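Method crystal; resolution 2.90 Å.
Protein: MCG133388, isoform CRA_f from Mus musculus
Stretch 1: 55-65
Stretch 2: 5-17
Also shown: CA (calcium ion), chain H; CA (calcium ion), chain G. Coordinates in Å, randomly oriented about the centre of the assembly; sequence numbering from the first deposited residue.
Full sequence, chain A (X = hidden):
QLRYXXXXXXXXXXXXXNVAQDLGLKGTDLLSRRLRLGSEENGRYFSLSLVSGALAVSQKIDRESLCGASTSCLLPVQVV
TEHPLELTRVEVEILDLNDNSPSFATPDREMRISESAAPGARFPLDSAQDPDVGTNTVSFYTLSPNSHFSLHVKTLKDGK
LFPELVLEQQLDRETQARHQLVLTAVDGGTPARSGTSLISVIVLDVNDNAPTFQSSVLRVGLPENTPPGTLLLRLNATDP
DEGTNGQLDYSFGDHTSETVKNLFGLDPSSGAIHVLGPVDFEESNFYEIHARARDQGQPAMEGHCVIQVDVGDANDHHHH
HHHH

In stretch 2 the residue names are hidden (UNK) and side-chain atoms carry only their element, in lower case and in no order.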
ATOM      1  N   LEU A  55      44.730 -21.495  -7.133  1.00 66.13           N
ATOM      2  CA  LEU A  55      43.341 -21.893  -6.953  1.00 60.01           C
ATOM      3  C   LEU A  55      42.428 -20.904  -7.668  1.00 78.20           C
ATOM      4  O   LEU A  55      42.379 -19.728  -7.313  1.00 77.29           O
ATOM      5  CB  LEU A  55      42.992 -21.970  -5.466  1.00 66.84           C
ATOM      6  CG  LEU A  55      41.584 -22.437  -5.096  1.00 65.87           C
ATOM      7  CD1 LEU A  55      41.335 -23.850  -5.607  1.00 69.24           C
ATOM      8  CD2 LEU A  55      41.384 -22.369  -3.591  1.00 67.92           C
ATOM      9  N   ALA A  56      41.712 -21.380  -8.682  1.00 70.32           N
ATOM     10  CA  ALA A  56      40.877 -20.500  -9.493  1.00 68.11           C
ATOM     11  C   ALA A  56      39.407 -20.903  -9.454  1.00 75.57           C
ATOM     12  O   ALA A  56      39.066 -22.017  -9.062  1.00 78.19           O
ATOM     13  CB  ALA A  56      41.379 -20.479 -10.929  1.00 64.70           C
ATOM     14  N   VAL A  57      38.543 -19.983  -9.871  1.00 75.46           N
ATOM     15  CA  VAL A  57      37.109 -20.235  -9.924  1.00 72.76           C
ATOM     16  C   VAL A  57      36.755 -21.139 -11.103  1.00 76.53           C
ATOM     17  O   VAL A  57      37.000 -20.789 -12.257  1.00 79.15           O
ATOM     18  CB  VAL A  57      36.314 -18.920 -10.038  1.00 71.18           C
ATOM     19  CG1 VAL A  57      34.831 -19.207 -10.167  1.00 72.16           C
ATOM     20  CG2 VAL A  57      36.592 -18.027  -8.838  1.00 70.17           C
ATOM     21  N   SER A  58      36.185 -22.303 -10.805  1.00 78.56           N
ATOM     22  CA  SER A  58      35.801 -23.255 -11.843  1.00 83.47           C
ATOM     23  C   SER A  58      34.449 -22.899 -12.449  1.00 82.68           C
ATOM     24  O   SER A  58      34.294 -22.857 -13.670  1.00 85.86           O
ATOM     25  CB  SER A  58      35.762 -24.676 -11.282  1.00 91.34           C
ATOM     26  OG  SER A  58      35.220 -25.584 -12.225  1.00 97.83           O
ATOM     27  N   GLN A  59      33.472 -22.649 -11.585  1.00 82.96           N
ATOM     28  CA  GLN A  59      32.131 -22.278 -12.022  1.00 80.37           C
ATOM     29  C   GLN A  59      31.678 -21.014 -11.298  1.00 71.58           C
ATOM     30  O   GLN A  59      32.065 -20.780 -10.153  1.00 69.13           O
ATOM     31  CB  GLN A  59      31.147 -23.423 -11.773  1.00 83.40           C
ATOM     32  CG  GLN A  59      29.767 -23.204 -12.370  1.00 94.31           C
ATOM     33  CD  GLN A  59      28.776 -24.274 -11.957  1.00104.33           C
ATOM     34  OE1 GLN A  59      29.136 -25.251 -11.299  1.00103.71           O
ATOM     35  NE2 GLN A  59      27.516 -24.093 -12.340  1.00112.04           N
ATOM     36  N   LYS A  60      30.866 -20.204 -11.972  1.00 66.10           N
ATOM     37  CA  LYS A  60      30.357 -18.962 -11.398  1.00 64.28           C
ATOM     38  C   LYS A  60      29.643 -19.221 -10.071  1.00 64.62           C
ATOM     39  O   LYS A  60      28.746 -20.061  -9.992  1.00 57.63           O
ATOM     40  CB  LYS A  60      29.417 -18.269 -12.386  1.00 62.20           C
ATOM     41  CG  LYS A  60      29.235 -16.781 -12.145  1.00 62.36           C
ATOM     42  CD  LYS A  60      28.481 -16.131 -13.296  1.00 73.75           C
ATOM     43  CE  LYS A  60      28.333 -14.635 -13.088  1.00 85.06           C
ATOM     44  NZ  LYS A  60      27.569 -13.993 -14.193  1.00 92.65           N
ATOM     45  N   ILE A  61      30.058 -18.503  -9.033  1.00 67.62           N
ATOM     46  CA  ILE A  61      29.564 -18.739  -7.681  1.00 59.10           C
ATOM     47  C   ILE A  61      28.494 -17.736  -7.265  1.00 65.83           C
ATOM     48  O   ILE A  61      28.694 -16.525  -7.357  1.00 68.32           O
ATOM     49  CB  ILE A  61      30.713 -18.689  -6.652  1.00 53.73           C
ATOM     50  CG1 ILE A  61      31.735 -19.789  -6.944  1.00 52.18           C
ATOM     51  CG2 ILE A  61      30.176 -18.819  -5.235  1.00 56.32           C
ATOM     52  CD1 ILE A  61      32.948 -19.748  -6.039  1.00 52.87           C
ATOM     53  N   ASP A  62      27.356 -18.250  -6.806  1.00 67.50           N
ATOM     54  CA  ASP A  62      26.287 -17.406  -6.288  1.00 66.73           C
ATOM     55  C   ASP A  62      26.264 -17.472  -4.765  1.00 71.24           C
ATOM     56  O   ASP A  62      25.946 -18.511  -4.188  1.00 84.65           O
ATOM     57  CB  ASP A  62      24.935 -17.835  -6.862  1.00 70.01           C
ATOM     58  CG  ASP A  62      23.816 -16.882  -6.491  1.00 74.36           C
ATOM     59  OD1 ASP A  62      24.102 -15.688  -6.270  1.00 76.91           O
ATOM     60  OD2 ASP A  62      22.651 -17.328  -6.426  1.00 76.84           O
ATOM     61  N   ARG A  63      26.607 -16.362  -4.119  1.00 66.92           N
ATOM     62  CA  ARG A  63      26.710 -16.327  -2.663  1.00 65.18           C
ATOM     63  C   ARG A  63      25.357 -16.541  -1.991  1.00 63.79           C
ATOM     64  O   ARG A  63      25.281 -17.100  -0.897  1.00 68.58           O
ATOM     65  CB  ARG A  63      27.312 -15.000  -2.200  1.00 63.47           C
ATOM     66  CG  ARG A  63      27.750 -15.000  -0.743  1.00 65.98           C
ATOM     67  CD  ARG A  63      27.506 -13.647  -0.096  1.00 65.02           C
ATOM     68  NE  ARG A  63      26.087 -13.303  -0.097  1.00 69.75           N
ATOM     69  CZ  ARG A  63      25.232 -13.650   0.859  1.00 73.49           C
ATOM     70  NH1 ARG A  63      23.958 -13.295   0.770  1.00 70.36           N
ATOM     71  NH2 ARG A  63      25.651 -14.355   1.902  1.00 78.96           N
ATOM     72  N   GLU A  64      24.294 -16.088  -2.646  1.00 61.71           N
ATOM     73  CA  GLU A  64      22.948 -16.228  -2.098  1.00 64.27           C
ATOM     74  C   GLU A  64      22.489 -17.684  -2.091  1.00 61.07           C
ATOM     75  O   GLU A  64      21.675 -18.084  -1.260  1.00 59.99           O
ATOM     76  CB  GLU A  64      21.952 -15.373  -2.888  1.00 64.01           C
ATOM     77  CG  GLU A  64      21.909 -13.907  -2.474  1.00 59.99           C
ATOM     78  CD  GLU A  64      23.199 -13.169  -2.783  1.00 64.29           C
ATOM     79  OE1 GLU A  64      23.844 -12.665  -1.836  1.00 62.21           O
ATOM     80  OE2 GLU A  64      23.566 -13.091  -3.975  1.00 62.45           O
ATOM     81  N   SER A  65      23.015 -18.474  -3.020  1.00 64.95           N
ATOM     82  CA  SER A  65      22.619 -19.871  -3.148  1.00 71.36           C
ATOM     83  C   SER A  65      23.357 -20.771  -2.160  1.00 74.55           C
ATOM     84  O   SER A  65      22.854 -21.828  -1.779  1.00 80.45           O
ATOM     85  CB  SER A  65      22.859 -20.362  -4.577  1.00 72.16           C
ATOM     86  OG  SER A  65      22.041 -19.668  -5.501  1.00 72.23           O
ATOM     87  N   UNK A   5      40.177 -14.655  -0.465  1.00 83.08           N
ATOM     88  CA  UNK A   5      38.922 -13.962  -0.722  1.00 77.17           C
ATOM     89  C   UNK A   5      38.617 -13.922  -2.213  1.00 78.88           C
ATOM     90  O   UNK A   5      39.510 -13.705  -3.033  1.00 85.14           O
ATOM     91  c   UNK A   5      38.968 -12.542  -0.157  1.00 78.22           C
ATOM     92  o   UNK A   5      39.190 -12.553   1.242  1.00 83.20           O
ATOM     93  N   UNK A   6      37.354 -14.140  -2.560  1.00 76.79           N
ATOM     94  CA  UNK A   6      36.922 -14.058  -3.950  1.00 75.63           C
ATOM     95  C   UNK A   6      35.562 -13.363  -4.037  1.00 81.53           C
ATOM     96  O   UNK A   6      34.684 -13.578  -3.200  1.00 79.83           O
ATOM     97  c   UNK A   6      36.526 -15.345  -6.092  1.00 54.48           C
ATOM     98  c   UNK A   6      36.854 -15.459  -4.609  1.00 62.66           C
ATOM     99  c   UNK A   6      35.846 -16.348  -3.898  1.00 61.47           C
ATOM    100  N   UNK A   7      35.406 -12.509  -5.042  1.00 83.16           N
ATOM    101  CA  UNK A   7      34.160 -11.781  -5.239  1.00 78.50           C
ATOM    102  C   UNK A   7      33.106 -12.679  -5.878  1.00 76.10           C
ATOM    103  O   UNK A   7      33.392 -13.412  -6.824  1.00 79.36           O
ATOM    104  c   UNK A   7      35.431  -9.625  -5.499  1.00 85.94           C
ATOM    105  c   UNK A   7      33.065  -9.770  -6.298  1.00 79.55           C
ATOM    106  c   UNK A   7      34.372 -10.528  -6.115  1.00 80.69           C
ATOM    107  N   UNK A   8      31.891 -12.622  -5.342  1.00 74.33           N
ATOM    108  CA  UNK A   8      30.752 -13.351  -5.887  1.00 69.52           C
ATOM    109  C   UNK A   8      30.517 -12.983  -7.353  1.00 71.82           C
ATOM    110  O   UNK A   8      30.831 -11.867  -7.773  1.00 83.29           O
ATOM    111  o   UNK A   8      25.886 -13.486  -5.485  1.00 56.00           O
ATOM    112  o   UNK A   8      27.091 -12.045  -4.346  1.00 58.45           O
ATOM    113  c   UNK A   8      28.249 -13.787  -5.486  1.00 68.82           C
ATOM    114  c   UNK A   8      26.985 -13.056  -5.074  1.00 61.35           C
ATOM    115  c   UNK A   8      29.503 -13.055  -5.055  1.00 68.77           C
ATOM    116  N   UNK A   9      29.982 -13.930  -8.121  1.00 62.82           N
ATOM    117  CA  UNK A   9      29.622 -13.723  -9.527  1.00 60.36           C
ATOM    118  C   UNK A   9      30.825 -13.424 -10.419  1.00 58.86           C
ATOM    119  O   UNK A   9      30.670 -12.916 -11.529  1.00 57.98           O
ATOM    120  c   UNK A   9      27.387 -12.713  -8.754  1.00 58.94           C
ATOM    121  o   UNK A   9      25.635 -14.254  -8.296  1.00 53.94           O
ATOM    122  c   UNK A   9      26.479 -13.865  -9.132  1.00 58.26           C
ATOM    123  c   UNK A   9      28.596 -12.590  -9.663  1.00 57.06           C
ATOM    124  o   UNK A   9      26.601 -14.377 -10.265  1.00 58.00           O
ATOM    125  N   UNK A  10      32.021 -13.740  -9.936  1.00 59.44           N
ATOM    126  CA  UNK A  10      33.226 -13.546 -10.733  1.00 58.38           C
ATOM    127  C   UNK A  10      33.309 -14.603 -11.828  1.00 60.45           C
ATOM    128  O   UNK A  10      32.882 -15.742 -11.636  1.00 61.90           O
ATOM    129  c   UNK A  10      34.473 -13.592  -9.849  1.00 59.62           C
ATOM    130  o   UNK A  10      34.539 -14.807  -9.124  1.00 81.00           O
ATOM    131  N   UNK A  11      33.855 -14.219 -12.977  1.00 70.36           N
ATOM    132  CA  UNK A  11      33.953 -15.117 -14.123  1.00 76.27           C
ATOM    133  C   UNK A  11      34.898 -16.285 -13.856  1.00 76.72           C
ATOM    134  O   UNK A  11      35.892 -16.134 -13.145  1.00 73.97           O
ATOM    135  c   UNK A  11      34.413 -14.345 -15.361  1.00 82.38           C
ATOM    136  c   UNK A  11      32.164 -14.155 -16.488  1.00103.34           C
ATOM    137  o   UNK A  11      32.362 -15.236 -17.082  1.00109.44           O
ATOM    138  o   UNK A  11      31.027 -13.663 -16.329  1.00104.49           O
ATOM    139  c   UNK A  11      33.361 -13.409 -15.929  1.00 94.26           C
ATOM    140  N   UNK A  12      34.579 -17.461 -14.422  1.00 77.99           N
ATOM    141  CA  UNK A  12      35.432 -18.651 -14.322  1.00 73.52           C
ATOM    142  C   UNK A  12      36.851 -18.381 -14.817  1.00 74.63           C
ATOM    143  O   UNK A  12      37.033 -17.882 -15.928  1.00 76.53           O
ATOM    144  c   UNK A  12      33.297 -19.249 -15.200  1.00 78.22           C
ATOM    145  c   UNK A  12      34.723 -19.668 -15.220  1.00 74.87           C
ATOM    146  c   UNK A  12      33.321 -17.746 -15.136  1.00 79.66           C
ATOM    147  N   UNK A  13      37.840 -18.709 -13.994  1.00 72.71           N
ATOM    148  CA  UNK A  13      39.226 -18.433 -14.317  1.00 67.94           C
ATOM    149  C   UNK A  13      39.796 -17.370 -13.400  1.00 62.40           C
ATOM    150  O   UNK A  13      40.992 -17.082 -13.431  1.00 64.37           O
ATOM    151  N   UNK A  14      38.927 -16.785 -12.582  1.00 56.08           N
ATOM    152  CA  UNK A  14      39.330 -15.760 -11.627  1.00 57.90           C
ATOM    153  C   UNK A  14      40.275 -16.332 -10.577  1.00 57.78           C
ATOM    154  O   UNK A  14      40.012 -17.389 -10.004  1.00 58.23           O
ATOM    155  c   UNK A  14      38.544 -14.013  -9.987  1.00 51.58           C
ATOM    156  o   UNK A  14      37.201 -14.618 -11.897  1.00 59.51           O
ATOM    157  c   UNK A  14      38.109 -15.137 -10.918  1.00 58.69           C
ATOM    158  N   UNK A  15      41.377 -15.630 -10.331  1.00 60.58           N
ATOM    159  CA  UNK A  15      42.339 -16.052  -9.322  1.00 67.14           C
ATOM    160  C   UNK A  15      41.757 -15.870  -7.925  1.00 71.84           C
ATOM    161  O   UNK A  15      41.032 -14.908  -7.668  1.00 79.13           O
ATOM    162  c   UNK A  15      46.043 -15.061  -8.744  1.00 80.36           C
ATOM    163  c   UNK A  15      44.929 -16.022  -9.126  1.00 76.91           C
ATOM    164  c   UNK A  15      43.643 -15.265  -9.457  1.00 73.58           C
ATOM    165  c   UNK A  15      45.341 -16.900 -10.301  1.00 79.24           C
ATOM    166  N   UNK A  16      42.075 -16.795  -7.027  1.00 72.45           N
ATOM    167  CA  UNK A  16      41.596 -16.726  -5.651  1.00 71.07           C
ATOM    168  C   UNK A  16      42.771 -16.735  -4.676  1.00 72.47           C
ATOM    169  O   UNK A  16      42.771 -16.014  -3.677  1.00 77.25           O
ATOM    170  c   UNK A  16      39.457 -17.895  -6.277  1.00 55.38           C
ATOM    171  c   UNK A  16      40.173 -17.816  -3.881  1.00 63.56           C
ATOM    172  c   UNK A  16      40.644 -17.895  -5.324  1.00 64.58           C
ATOM    173  N   UNK A  17      43.776 -17.550  -4.981  1.00 73.00           N
ATOM    174  CA  UNK A  17      44.962 -17.642  -4.149  1.00 76.78           C
ATOM    175  C   UNK A  17      45.991 -18.612  -4.696  1.00 76.03           C
ATOM    176  O   UNK A  17      45.653 -19.546  -5.423  1.00 72.32           O
TER
HETATM  177 CA    CA H 406      23.734 -13.326  -6.569  1.00 67.66          CA
HETATM  178 CA    CA G 405      24.804 -10.967  -3.498  1.00 56.46          CA

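Position 5 carries one carbon and then one oxygen, and touches nothing on stretch 1. It is Ser 5.

Position 6 has one carbon bearing two more, a beta-branched apolar group pointing toward stretch 1. One of its methyls lies 3.8 Å from Val 57 CG2. With no oxygen on the fork, it is Val 6.

Position 7 has the same three-carbon fork but is exposed and out of reach. It is Val 7.

Position 8 has three carbons, the third carrying two oxygens. One oxygen is 2.4 Å from the chain H calcium, the other 2.7 Å from the chain G calcium. A carboxylate on this length of chain is Glu 8. Its OE2 also accepts a weak hydrogen bond from Arg 63 N at 3.3 Å.

Position 9 again has three carbons ending in two oxygens, one of them 2.7 Å from the chain H calcium. Its backbone N donates to Ile 61 O at 3.0 Å. It is Glu 9.

Position 10 has one carbon and one oxygen, the oxygen 3.8 Å from Val 57 CG2. It is Ser 10.

Position 11 has three carbons and a terminal oxygen pair, one oxygen 4.1 Å from Lys 60 NZ. It is Glu 11.

Position 12 has three carbons closing a ring onto the backbone N. Its CB lies 3.6 Å from Ser 58 O. It is Pro 12.

Position 13 has no side chain. At its phi of 112° a CB would jam against the preceding carbonyl O. It is Gly 13, and its N donates to Val 57 O at 2.8 Å.

Position 14 has one carbon carrying an oxygen and a carbon. Its backbone O accepts from Val 57 N at 3.0 Å. It is Thr 14.

Position 15 has four carbons, forked at the second. It pairs with Ala 56, its side chain on the same sheet face. It is Leu 15.

Position 16 has a three-carbon fork pointing toward stretch 1, one methyl 3.8 Å from Val 57 CG2. It is Val 16.

Position 17 has no side-chain atoms. It is Gly 17, paired with Leu 55.

Antiparallel pairing, with a bulge between Leu 55 and Ala 56, joins the strands, and Val 57 packs against Val 6 and Val 16. At the other end, Glu 8, Glu 9, Asp 62 and Glu 64 share the chain H calcium, which offsets the charge of their crowded carboxylates.

Stretch 2 (5-17) SVVEESEPGTLVG
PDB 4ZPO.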